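Local coordinates for protein FmtA (Staphylococcus aureus, PDB 5ZH8), which removes D-alanyl esters from wall teichoic acid and lipoteichoic acid in the staphylococcal cell envelope and affects the level of methicillin resistance, at residues 73-78 against 381-386; 78-83 against 100-105; 298-303 against 358-363. All coordinates share one frame; numbering follows the deposited sequence.

Contact 1: residues 73-78 against 381-386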
loop_
_atom_site.group_PDB
_atom_site.type_symbol
_atom_site.label_atom_id
_atom_site.label_comp_id
_atom_site.label_asym_id
_atom_site.label_seq_id
_atom_site.Cartn_x
_atom_site.Cartn_y
_atom_site.Cartn_z
ATOM N N ASP A 73 32.009 7.387 9.679
ATOM C CA ASP A 73 31.670 8.273 8.567
ATOM C C ASP A 73 30.276 8.874 8.791
ATOM O O ASP A 73 29.271 8.173 8.629
ATOM C CB ASP A 73 31.712 7.503 7.247
ATOM C CG ASP A 73 31.507 8.402 6.027
ATOM O OD1 ASP A 73 31.254 9.611 6.194
ATOM O OD2 ASP A 73 31.618 7.907 4.894
ATOM N N PRO A 74 30.205 10.170 9.165
ATOM C CA PRO A 74 28.946 10.844 9.520
ATOM C C PRO A 74 27.763 10.573 8.594
ATOM O O PRO A 74 26.647 10.436 9.087
ATOM C CB PRO A 74 29.314 12.323 9.466
ATOM C CG PRO A 74 30.756 12.352 9.795
ATOM C CD PRO A 74 31.361 11.066 9.329
ATOM N N LYS A 75 28.002 10.503 7.282
ATOM C CA LYS A 75 26.942 10.196 6.314
ATOM C C LYS A 75 26.204 8.919 6.687
ATOM O O LYS A 75 24.986 8.913 6.824
ATOM C CB LYS A 75 27.515 9.961 4.921
ATOM C CG LYS A 75 28.109 11.165 4.223
ATOM C CD LYS A 75 28.584 10.807 2.823
ATOM C CE LYS A 75 29.352 9.491 2.765
ATOM N NZ LYS A 75 30.190 9.373 1.543
ATOM N N TYR A 76 26.972 7.838 6.823
ATOM C CA TYR A 76 26.427 6.501 7.019
ATOM C C TYR A 76 25.911 6.305 8.431
ATOM O O TYR A 76 24.953 5.559 8.642
ATOM C CB TYR A 76 27.475 5.441 6.678
ATOM C CG TYR A 76 27.893 5.507 5.232
ATOM C CD1 TYR A 76 26.975 5.257 4.215
ATOM C CD2 TYR A 76 29.193 5.840 4.875
ATOM C CE1 TYR A 76 27.347 5.331 2.886
ATOM C CE2 TYR A 76 29.574 5.903 3.546
ATOM C CZ TYR A 76 28.646 5.652 2.558
ATOM O OH TYR A 76 29.013 5.727 1.233
ATOM N N LYS A 77 26.538 6.976 9.392
ATOM C CA LYS A 77 26.042 6.970 10.757
ATOM C C LYS A 77 24.641 7.577 10.818
ATOM O O LYS A 77 23.755 7.069 11.509
ATOM C CB LYS A 77 26.981 7.747 11.668
ATOM C CG LYS A 77 26.555 7.701 13.123
ATOM C CD LYS A 77 27.620 8.253 14.056
ATOM C CE LYS A 77 27.108 8.322 15.488
ATOM N NZ LYS A 77 26.433 7.060 15.925
ATOM N N LYS A 78 24.468 8.669 10.075
ATOM C CA LYS A 78 23.203 9.388 9.995
ATOM C C LYS A 78 22.137 8.499 9.364
ATOM O O LYS A 78 20.992 8.498 9.792
ATOM C CB LYS A 78 23.390 10.661 9.163
ATOM C CG LYS A 78 22.593 11.872 9.619
ATOM C CD LYS A 78 22.859 13.062 8.692
ATOM C CE LYS A 78 23.202 14.378 9.418
ATOM N NZ LYS A 78 22.037 15.212 9.830
ATOM N N ASP A 381 18.660 14.244 1.268
ATOM C CA ASP A 381 18.932 14.975 2.503
ATOM C C ASP A 381 20.286 14.612 3.105
ATOM O O ASP A 381 21.091 15.497 3.400
ATOM C CB ASP A 381 17.802 14.788 3.525
ATOM C CG ASP A 381 16.458 15.307 3.016
ATOM O OD1 ASP A 381 16.446 16.204 2.143
ATOM O OD2 ASP A 381 15.409 14.821 3.488
ATOM N N ILE A 382 20.556 13.322 3.274
ATOM C CA ILE A 382 21.778 12.911 3.957
ATOM C C ILE A 382 22.982 12.931 3.018
ATOM O O ILE A 382 23.985 13.574 3.316
ATOM C CB ILE A 382 21.626 11.530 4.617
ATOM C CG1 ILE A 382 20.497 11.576 5.656
ATOM C CG2 ILE A 382 22.940 11.113 5.258
ATOM C CD1 ILE A 382 20.217 10.255 6.355
ATOM N N LEU A 383 22.882 12.236 1.888
ATOM C CA LEU A 383 23.975 12.194 0.912
ATOM C C LEU A 383 24.055 13.436 0.016
ATOM O O LEU A 383 25.030 13.599 -0.707
ATOM C CB LEU A 383 23.867 10.939 0.042
ATOM C CG LEU A 383 23.900 9.596 0.784
ATOM C CD1 LEU A 383 23.731 8.464 -0.214
ATOM C CD2 LEU A 383 25.181 9.417 1.571
ATOM N N LYS A 384 23.028 14.287 0.056
ATOM C CA LYS A 384 23.024 15.592 -0.632
ATOM C C LYS A 384 23.262 15.487 -2.145
ATOM O O LYS A 384 24.071 16.228 -2.714
ATOM C CB LYS A 384 24.026 16.543 0.022
ATOM C CG LYS A 384 23.716 16.811 1.475
ATOM C CD LYS A 384 24.760 17.718 2.114
ATOM C CE LYS A 384 26.082 16.996 2.360
ATOM N NZ LYS A 384 26.916 17.684 3.397
ATOM N N GLN A 385 22.538 14.569 -2.782
ATOM C CA GLN A 385 22.671 14.317 -4.222
ATOM C C GLN A 385 21.551 14.934 -5.052
ATOM O O GLN A 385 21.372 14.583 -6.212
ATOM C CB GLN A 385 22.728 12.810 -4.478
ATOM C CG GLN A 385 23.913 12.140 -3.818
ATOM C CD GLN A 385 25.228 12.700 -4.318
ATOM O OE1 GLN A 385 25.599 12.493 -5.466
ATOM N NE2 GLN A 385 25.930 13.419 -3.458
ATOM N N ASN A 386 20.793 15.849 -4.461
ATOM C CA ASN A 386 19.748 16.523 -5.196
ATOM C C ASN A 386 20.399 17.576 -6.097
ATOM O O ASN A 386 20.531 18.739 -5.732
ATOM C CB ASN A 386 18.734 17.144 -4.237
ATOM C CG ASN A 386 17.531 17.716 -4.957
ATOM O OD1 ASN A 386 17.167 17.258 -6.045
ATOM N ND2 ASN A 386 16.908 18.725 -4.360
#
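Ile382 turns its side chain toward the first turn of helix 74-85 and makes the close part of this contact. Its CG2 lies 3.4 Å from the backbone O of Lys75, while CD1 reaches the backbone O of Lys78 at 3.9 Å. Both branches therefore rest on the helix backbone, with the Lys78 side chain alongside. Because CG1 is turned beside its own backbone N (chi1 -60°), CG2 is left anti to that N and meets the helix one turn earlier than CD1 does. Leu383 adds a second buried apolar group: its CD2 sits 3.9 Å from CD of Lys75, the two side chains crossing at about a right angle. In the beta-lactamase fold the N-terminal and C-terminal helices lie together on one face of the central antiparallel sheet, and this contact joins the start of helix 74-85 to the end of helix 371-382, some 300 residues apart. The methylenes of Lys75 pack here, yet the chain bends at chi3 and brings NZ to a hydrogen bond with Tyr359 OH and a salt bridge with Glu96; the link to Asp73 OD2 is long. On the solvent side the contact is looser. Lys78, an exposed residue, lies slantwise over Ile382 and touches CG2 of that isoleucine through its CD at 3.9 Å.

Contact 2: residues 78-83 against 100-105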
loop_
_atom_site.group_PDB
_atom_site.type_symbol
_atom_site.label_atom_id
_atom_site.label_comp_id
_atom_site.label_asym_id
_atom_site.label_seq_id
_atom_site.Cartn_x
_atom_site.Cartn_y
_atom_site.Cartn_z
ATOM N N LYS A 78 24.468 8.669 10.075
ATOM C CA LYS A 78 23.203 9.388 9.995
ATOM C C LYS A 78 22.137 8.499 9.364
ATOM O O LYS A 78 20.992 8.498 9.792
ATOM C CB LYS A 78 23.390 10.661 9.163
ATOM C CG LYS A 78 22.593 11.872 9.619
ATOM C CD LYS A 78 22.859 13.062 8.692
ATOM C CE LYS A 78 23.202 14.378 9.418
ATOM N NZ LYS A 78 22.037 15.212 9.830
ATOM N N ILE A 79 22.527 7.750 8.337
ATOM C CA ILE A 79 21.618 6.854 7.621
ATOM C C ILE A 79 21.184 5.720 8.549
ATOM O O ILE A 79 19.995 5.459 8.706
ATOM C CB ILE A 79 22.280 6.266 6.349
ATOM C CG1 ILE A 79 22.517 7.367 5.307
ATOM C CG2 ILE A 79 21.419 5.166 5.746
ATOM C CD1 ILE A 79 23.537 7.013 4.240
ATOM N N ASP A 80 22.159 5.057 9.156
ATOM C CA ASP A 80 21.893 3.972 10.074
ATOM C C ASP A 80 20.965 4.427 11.192
ATOM O O ASP A 80 19.977 3.758 11.521
ATOM C CB ASP A 80 23.210 3.457 10.665
ATOM C CG ASP A 80 23.002 2.370 11.690
ATOM O OD1 ASP A 80 22.624 1.234 11.312
ATOM O OD2 ASP A 80 23.202 2.668 12.878
ATOM N N LYS A 81 21.289 5.578 11.765
ATOM C CA LYS A 81 20.508 6.128 12.860
ATOM C C LYS A 81 19.078 6.396 12.423
ATOM O O LYS A 81 18.131 6.149 13.165
ATOM C CB LYS A 81 21.155 7.414 13.363
ATOM C CG LYS A 81 20.534 7.956 14.627
ATOM C CD LYS A 81 21.423 9.022 15.236
ATOM C CE LYS A 81 21.036 9.308 16.679
ATOM N NZ LYS A 81 21.315 8.169 17.613
ATOM N N TYR A 82 18.929 6.912 11.214
ATOM C CA TYR A 82 17.611 7.172 10.655
ATOM C C TYR A 82 16.850 5.871 10.468
ATOM O O TYR A 82 15.702 5.765 10.889
ATOM C CB TYR A 82 17.704 7.927 9.329
ATOM C CG TYR A 82 16.462 7.777 8.511
ATOM C CD1 TYR A 82 15.254 8.258 8.976
ATOM C CD2 TYR A 82 16.488 7.122 7.288
ATOM C CE1 TYR A 82 14.096 8.104 8.250
ATOM C CE2 TYR A 82 15.333 6.966 6.536
ATOM C CZ TYR A 82 14.141 7.448 7.027
ATOM O OH TYR A 82 13.000 7.293 6.283
ATOM N N LEU A 83 17.487 4.882 9.848
ATOM C CA LEU A 83 16.839 3.588 9.595
ATOM C C LEU A 83 16.429 2.883 10.879
ATOM O O LEU A 83 15.363 2.269 10.930
ATOM C CB LEU A 83 17.741 2.672 8.770
ATOM C CG LEU A 83 17.985 3.111 7.327
ATOM C CD1 LEU A 83 18.903 2.111 6.645
ATOM C CD2 LEU A 83 16.679 3.259 6.562
ATOM N N LEU A 100 31.422 -0.860 -2.168
ATOM C CA LEU A 100 30.384 -1.081 -1.172
ATOM C C LEU A 100 30.805 -0.430 0.136
ATOM O O LEU A 100 31.733 -0.896 0.780
ATOM C CB LEU A 100 30.158 -2.581 -0.968
ATOM C CG LEU A 100 29.069 -3.023 0.012
ATOM C CD1 LEU A 100 27.686 -2.637 -0.480
ATOM C CD2 LEU A 100 29.134 -4.525 0.205
ATOM N N LYS A 101 30.133 0.660 0.505
ATOM C CA LYS A 101 30.437 1.395 1.736
ATOM C C LYS A 101 29.445 1.108 2.869
ATOM O O LYS A 101 29.720 1.417 4.032
ATOM C CB LYS A 101 30.430 2.899 1.477
ATOM C CG LYS A 101 31.306 3.368 0.330
ATOM C CD LYS A 101 32.792 3.153 0.549
ATOM C CE LYS A 101 33.314 4.004 1.685
ATOM N NZ LYS A 101 34.802 4.047 1.641
ATOM N N MET A 102 28.284 0.554 2.531
ATOM C CA MET A 102 27.295 0.194 3.534
ATOM C C MET A 102 26.446 -0.977 3.063
ATOM O O MET A 102 25.980 -0.994 1.928
ATOM C CB MET A 102 26.393 1.387 3.872
ATOM C CG MET A 102 25.484 1.146 5.073
ATOM S SD MET A 102 24.638 2.626 5.633
ATOM C CE MET A 102 23.828 1.985 7.098
ATOM N N SER A 103 26.247 -1.941 3.954
ATOM C CA SER A 103 25.411 -3.105 3.698
ATOM C C SER A 103 24.933 -3.609 5.043
ATOM O O SER A 103 25.740 -4.083 5.844
ATOM C CB SER A 103 26.201 -4.198 2.975
ATOM O OG SER A 103 25.376 -5.302 2.655
ATOM N N LYS A 104 23.633 -3.489 5.306
ATOM C CA LYS A 104 23.106 -3.801 6.633
ATOM C C LYS A 104 21.624 -4.149 6.603
ATOM O O LYS A 104 20.843 -3.535 5.878
ATOM C CB LYS A 104 23.350 -2.617 7.579
ATOM C CG LYS A 104 23.032 -2.907 9.030
ATOM C CD LYS A 104 23.533 -1.795 9.941
ATOM C CE LYS A 104 23.271 -2.128 11.406
ATOM N NZ LYS A 104 23.652 -1.018 12.328
ATOM N N GLY A 105 21.254 -5.146 7.403
ATOM C CA GLY A 105 19.868 -5.577 7.550
ATOM C C GLY A 105 19.271 -5.056 8.844
ATOM O O GLY A 105 19.973 -4.908 9.845
#
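Asp80 and Lys104 supply the polar half of this contact, a salt bridge between helix 74-85 and strand 99-106. Lys104 NZ donates to Asp80 OD1 at 2.7 Å, approaching from above the carboxylate, 35° out of its plane. The lysine spans the gap because its chain is extended all the way from CG to NZ, while Asp80 holds CG anti to its backbone N (chi1 177°). The same OD1 also takes a hydrogen bond from Tyr106 OH and a weak one from Gln84 NE2, so three donors converge on this oxygen, one of them weakly. Several donors around a buried aspartate would be expected to stabilise its negative charge.

The apolar half belongs to Met102, two residues earlier on the same face of the strand. Its extended chain reaches under the helix, with the terminal CE 3.9 Å from CB of Asp80 and SD 4.1 Å from CG2 of Ile79. The Met102 and Ile79 chains run in opposing directions, and the sulfur passes the CG2 methyl. Lys101 and Met102 lie opposite the single residue Ile94 of strand 90-96, a classic beta bulge.

The helix and strand segments run almost parallel, with axes 11.0 Å apart at an angle of 16°. Strand 90-96 pairs with strand 99-106 and receives Ile79 on Ile94, whereas Tyr69 of the short strand 68-69 touches both Asp80 and Met102. Ile79 also packs on Ile378 and Ile382 of helix 371-382, which lies beside helix 74-85 on the sheet.

Contact 3: residues 298-303 against 358-363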
loop_
_atom_site.group_PDB
_atom_site.type_symbol
_atom_site.label_atom_id
_atom_site.label_comp_id
_atom_site.label_asym_id
_atom_site.label_seq_id
_atom_site.Cartn_x
_atom_site.Cartn_y
_atom_site.Cartn_z
ATOM N N LEU A 298 25.177 -4.972 -9.880
ATOM C CA LEU A 298 24.663 -4.965 -11.252
ATOM C C LEU A 298 24.765 -3.587 -11.905
ATOM O O LEU A 298 25.275 -3.453 -13.010
ATOM C CB LEU A 298 23.206 -5.426 -11.265
ATOM C CG LEU A 298 22.422 -5.256 -12.563
ATOM C CD1 LEU A 298 23.056 -6.057 -13.689
ATOM C CD2 LEU A 298 20.974 -5.654 -12.326
ATOM N N ILE A 299 24.267 -2.572 -11.215
ATOM C CA ILE A 299 24.217 -1.217 -11.752
ATOM C C ILE A 299 25.608 -0.611 -11.921
ATOM O O ILE A 299 25.885 0.012 -12.939
ATOM C CB ILE A 299 23.338 -0.313 -10.864
ATOM C CG1 ILE A 299 21.877 -0.720 -11.026
ATOM C CG2 ILE A 299 23.511 1.161 -11.217
ATOM C CD1 ILE A 299 21.021 -0.317 -9.851
ATOM N N THR A 300 26.478 -0.793 -10.932
ATOM C CA THR A 300 27.826 -0.237 -11.005
ATOM C C THR A 300 28.625 -0.854 -12.151
ATOM O O THR A 300 29.403 -0.168 -12.811
ATOM C CB THR A 300 28.614 -0.451 -9.706
ATOM O OG1 THR A 300 28.610 -1.842 -9.365
ATOM C CG2 THR A 300 28.021 0.369 -8.582
ATOM N N GLN A 301 28.437 -2.152 -12.377
ATOM C CA GLN A 301 29.120 -2.841 -13.469
ATOM C C GLN A 301 28.608 -2.422 -14.844
ATOM O O GLN A 301 29.394 -2.302 -15.783
ATOM C CB GLN A 301 29.007 -4.346 -13.302
ATOM C CG GLN A 301 29.959 -4.897 -12.260
ATOM C CD GLN A 301 29.918 -6.405 -12.210
ATOM O OE1 GLN A 301 30.838 -7.074 -12.672
ATOM N NE2 GLN A 301 28.837 -6.951 -11.667
ATOM N N ILE A 302 27.303 -2.195 -14.961
ATOM C CA ILE A 302 26.732 -1.650 -16.195
ATOM C C ILE A 302 27.270 -0.234 -16.421
ATOM O O ILE A 302 27.666 0.114 -17.534
ATOM C CB ILE A 302 25.185 -1.661 -16.178
ATOM C CG1 ILE A 302 24.674 -3.107 -16.226
ATOM C CG2 ILE A 302 24.624 -0.880 -17.358
ATOM C CD1 ILE A 302 23.245 -3.281 -15.758
ATOM N N GLN A 303 27.308 0.561 -15.355
ATOM C CA GLN A 303 27.880 1.902 -15.406
ATOM C C GLN A 303 29.328 1.874 -15.878
ATOM O O GLN A 303 29.784 2.809 -16.537
ATOM C CB GLN A 303 27.791 2.590 -14.037
ATOM C CG GLN A 303 26.439 3.223 -13.743
ATOM C CD GLN A 303 26.398 3.898 -12.389
ATOM O OE1 GLN A 303 26.736 3.293 -11.371
ATOM N NE2 GLN A 303 25.982 5.155 -12.366
ATOM N N LYS A 358 28.043 8.634 -8.559
ATOM C CA LYS A 358 28.783 8.469 -7.304
ATOM C C LYS A 358 28.145 7.416 -6.393
ATOM O O LYS A 358 28.826 6.509 -5.917
ATOM C CB LYS A 358 28.888 9.797 -6.554
ATOM C CG LYS A 358 29.925 9.777 -5.440
ATOM C CD LYS A 358 29.976 11.090 -4.686
ATOM C CE LYS A 358 30.960 11.049 -3.526
ATOM N NZ LYS A 358 30.823 12.242 -2.639
ATOM N N TYR A 359 26.847 7.545 -6.146
ATOM C CA TYR A 359 26.151 6.655 -5.229
ATOM C C TYR A 359 25.167 5.733 -5.934
ATOM O O TYR A 359 24.459 6.151 -6.849
ATOM C CB TYR A 359 25.389 7.469 -4.179
ATOM C CG TYR A 359 26.278 8.218 -3.223
ATOM C CD1 TYR A 359 26.969 7.551 -2.224
ATOM C CD2 TYR A 359 26.434 9.596 -3.324
ATOM C CE1 TYR A 359 27.786 8.234 -1.345
ATOM C CE2 TYR A 359 27.248 10.290 -2.448
ATOM C CZ TYR A 359 27.917 9.606 -1.456
ATOM O OH TYR A 359 28.726 10.289 -0.583
ATOM N N VAL A 360 25.124 4.478 -5.498
ATOM C CA VAL A 360 23.996 3.603 -5.796
ATOM C C VAL A 360 23.388 3.208 -4.465
ATOM O O VAL A 360 24.036 2.552 -3.657
ATOM C CB VAL A 360 24.402 2.336 -6.584
ATOM C CG1 VAL A 360 23.166 1.514 -6.935
ATOM C CG2 VAL A 360 25.175 2.709 -7.839
ATOM N N VAL A 361 22.151 3.635 -4.242
ATOM C CA VAL A 361 21.446 3.387 -2.989
ATOM C C VAL A 361 20.331 2.396 -3.261
ATOM O O VAL A 361 19.422 2.685 -4.033
ATOM C CB VAL A 361 20.849 4.688 -2.402
ATOM C CG1 VAL A 361 20.249 4.431 -1.025
ATOM C CG2 VAL A 361 21.906 5.777 -2.340
ATOM N N VAL A 362 20.419 1.228 -2.630
ATOM C CA VAL A 362 19.426 0.167 -2.789
ATOM C C VAL A 362 18.765 -0.057 -1.442
ATOM O O VAL A 362 19.446 -0.383 -0.467
ATOM C CB VAL A 362 20.068 -1.163 -3.264
ATOM C CG1 VAL A 362 18.991 -2.195 -3.602
ATOM C CG2 VAL A 362 21.001 -0.929 -4.444
ATOM N N LEU A 363 17.447 0.123 -1.387
ATOM C CA LEU A 363 16.704 0.014 -0.140
ATOM C C LEU A 363 15.571 -0.992 -0.303
ATOM O O LEU A 363 14.649 -0.782 -1.095
ATOM C CB LEU A 363 16.158 1.381 0.269
ATOM C CG LEU A 363 15.779 1.542 1.745
ATOM C CD1 LEU A 363 17.020 1.451 2.623
ATOM C CD2 LEU A 363 15.040 2.850 1.994
#
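Ile299 is the first residue of 298-303 to touch the strand segment 358-363, and what it meets is Val360. Its CD1 stands 4.1 Å from CG1 of the valine, and Ile299 CG2 lies 4.1 Å from Val360 CG2. The isoleucine thus approaches both branches of Val360, crossing it obliquely.

At Thr300 the methyl does the touching: Thr300 CG2 comes to 3.8 Å from Val360 CG2. The torsion separates the two ends of the threonine. With chi1 at 54°, OG1 sits between the backbone N and the carbonyl carbon, where it hydrogen-bonds back to Gly296 O in the preceding turn, and CG2 is left for the valine.

Gln303, one turn beyond Ile299, sends an extended chain past Val360 in the opposite direction. Its OE1 lies 3.9 Å from CG2 of Val360, a plain van der Waals contact, while NE2 donates to Asn356 O just ahead of the strand. That hydrogen bond joins the last turn of the helix to the start of strand 359-365.

Val360 is therefore met by three helix residues within a little more than one turn. The segments run roughly antiparallel, at 154°, with axes 9.6 Å apart. Helix 292-303 also covers neighbouring strands, with Ile299 on Val353 and Tyr355 of strand 349-355 and Thr300 on Tyr95 of strand 90-96. On the other face of the sheet, Val361 packs against Ile375 and Ile378 of helix 371-382.

How the contacts relate
Contacts 1 and 2 use successive turns of helix 74-85, share Lys78 and have centres 10 Å apart. Ile79 joins them, since its CG1 lies 3.8 Å from CG2 of Ile382. Contact 3 is about 16 Å, centre to centre, from each. It works on the other face of the same eight-stranded sheet, so strand 359-365 is packed from both sides: Val360 by helix 292-303, and Val361 by Leu383, where Leu383 CD1 lies 3.9 Å from Val361 CG2. Lys75 NZ, 2.7 Å from Tyr359 OH, ties contact 1 directly to this strand. Contacts 2 and 3 do not touch.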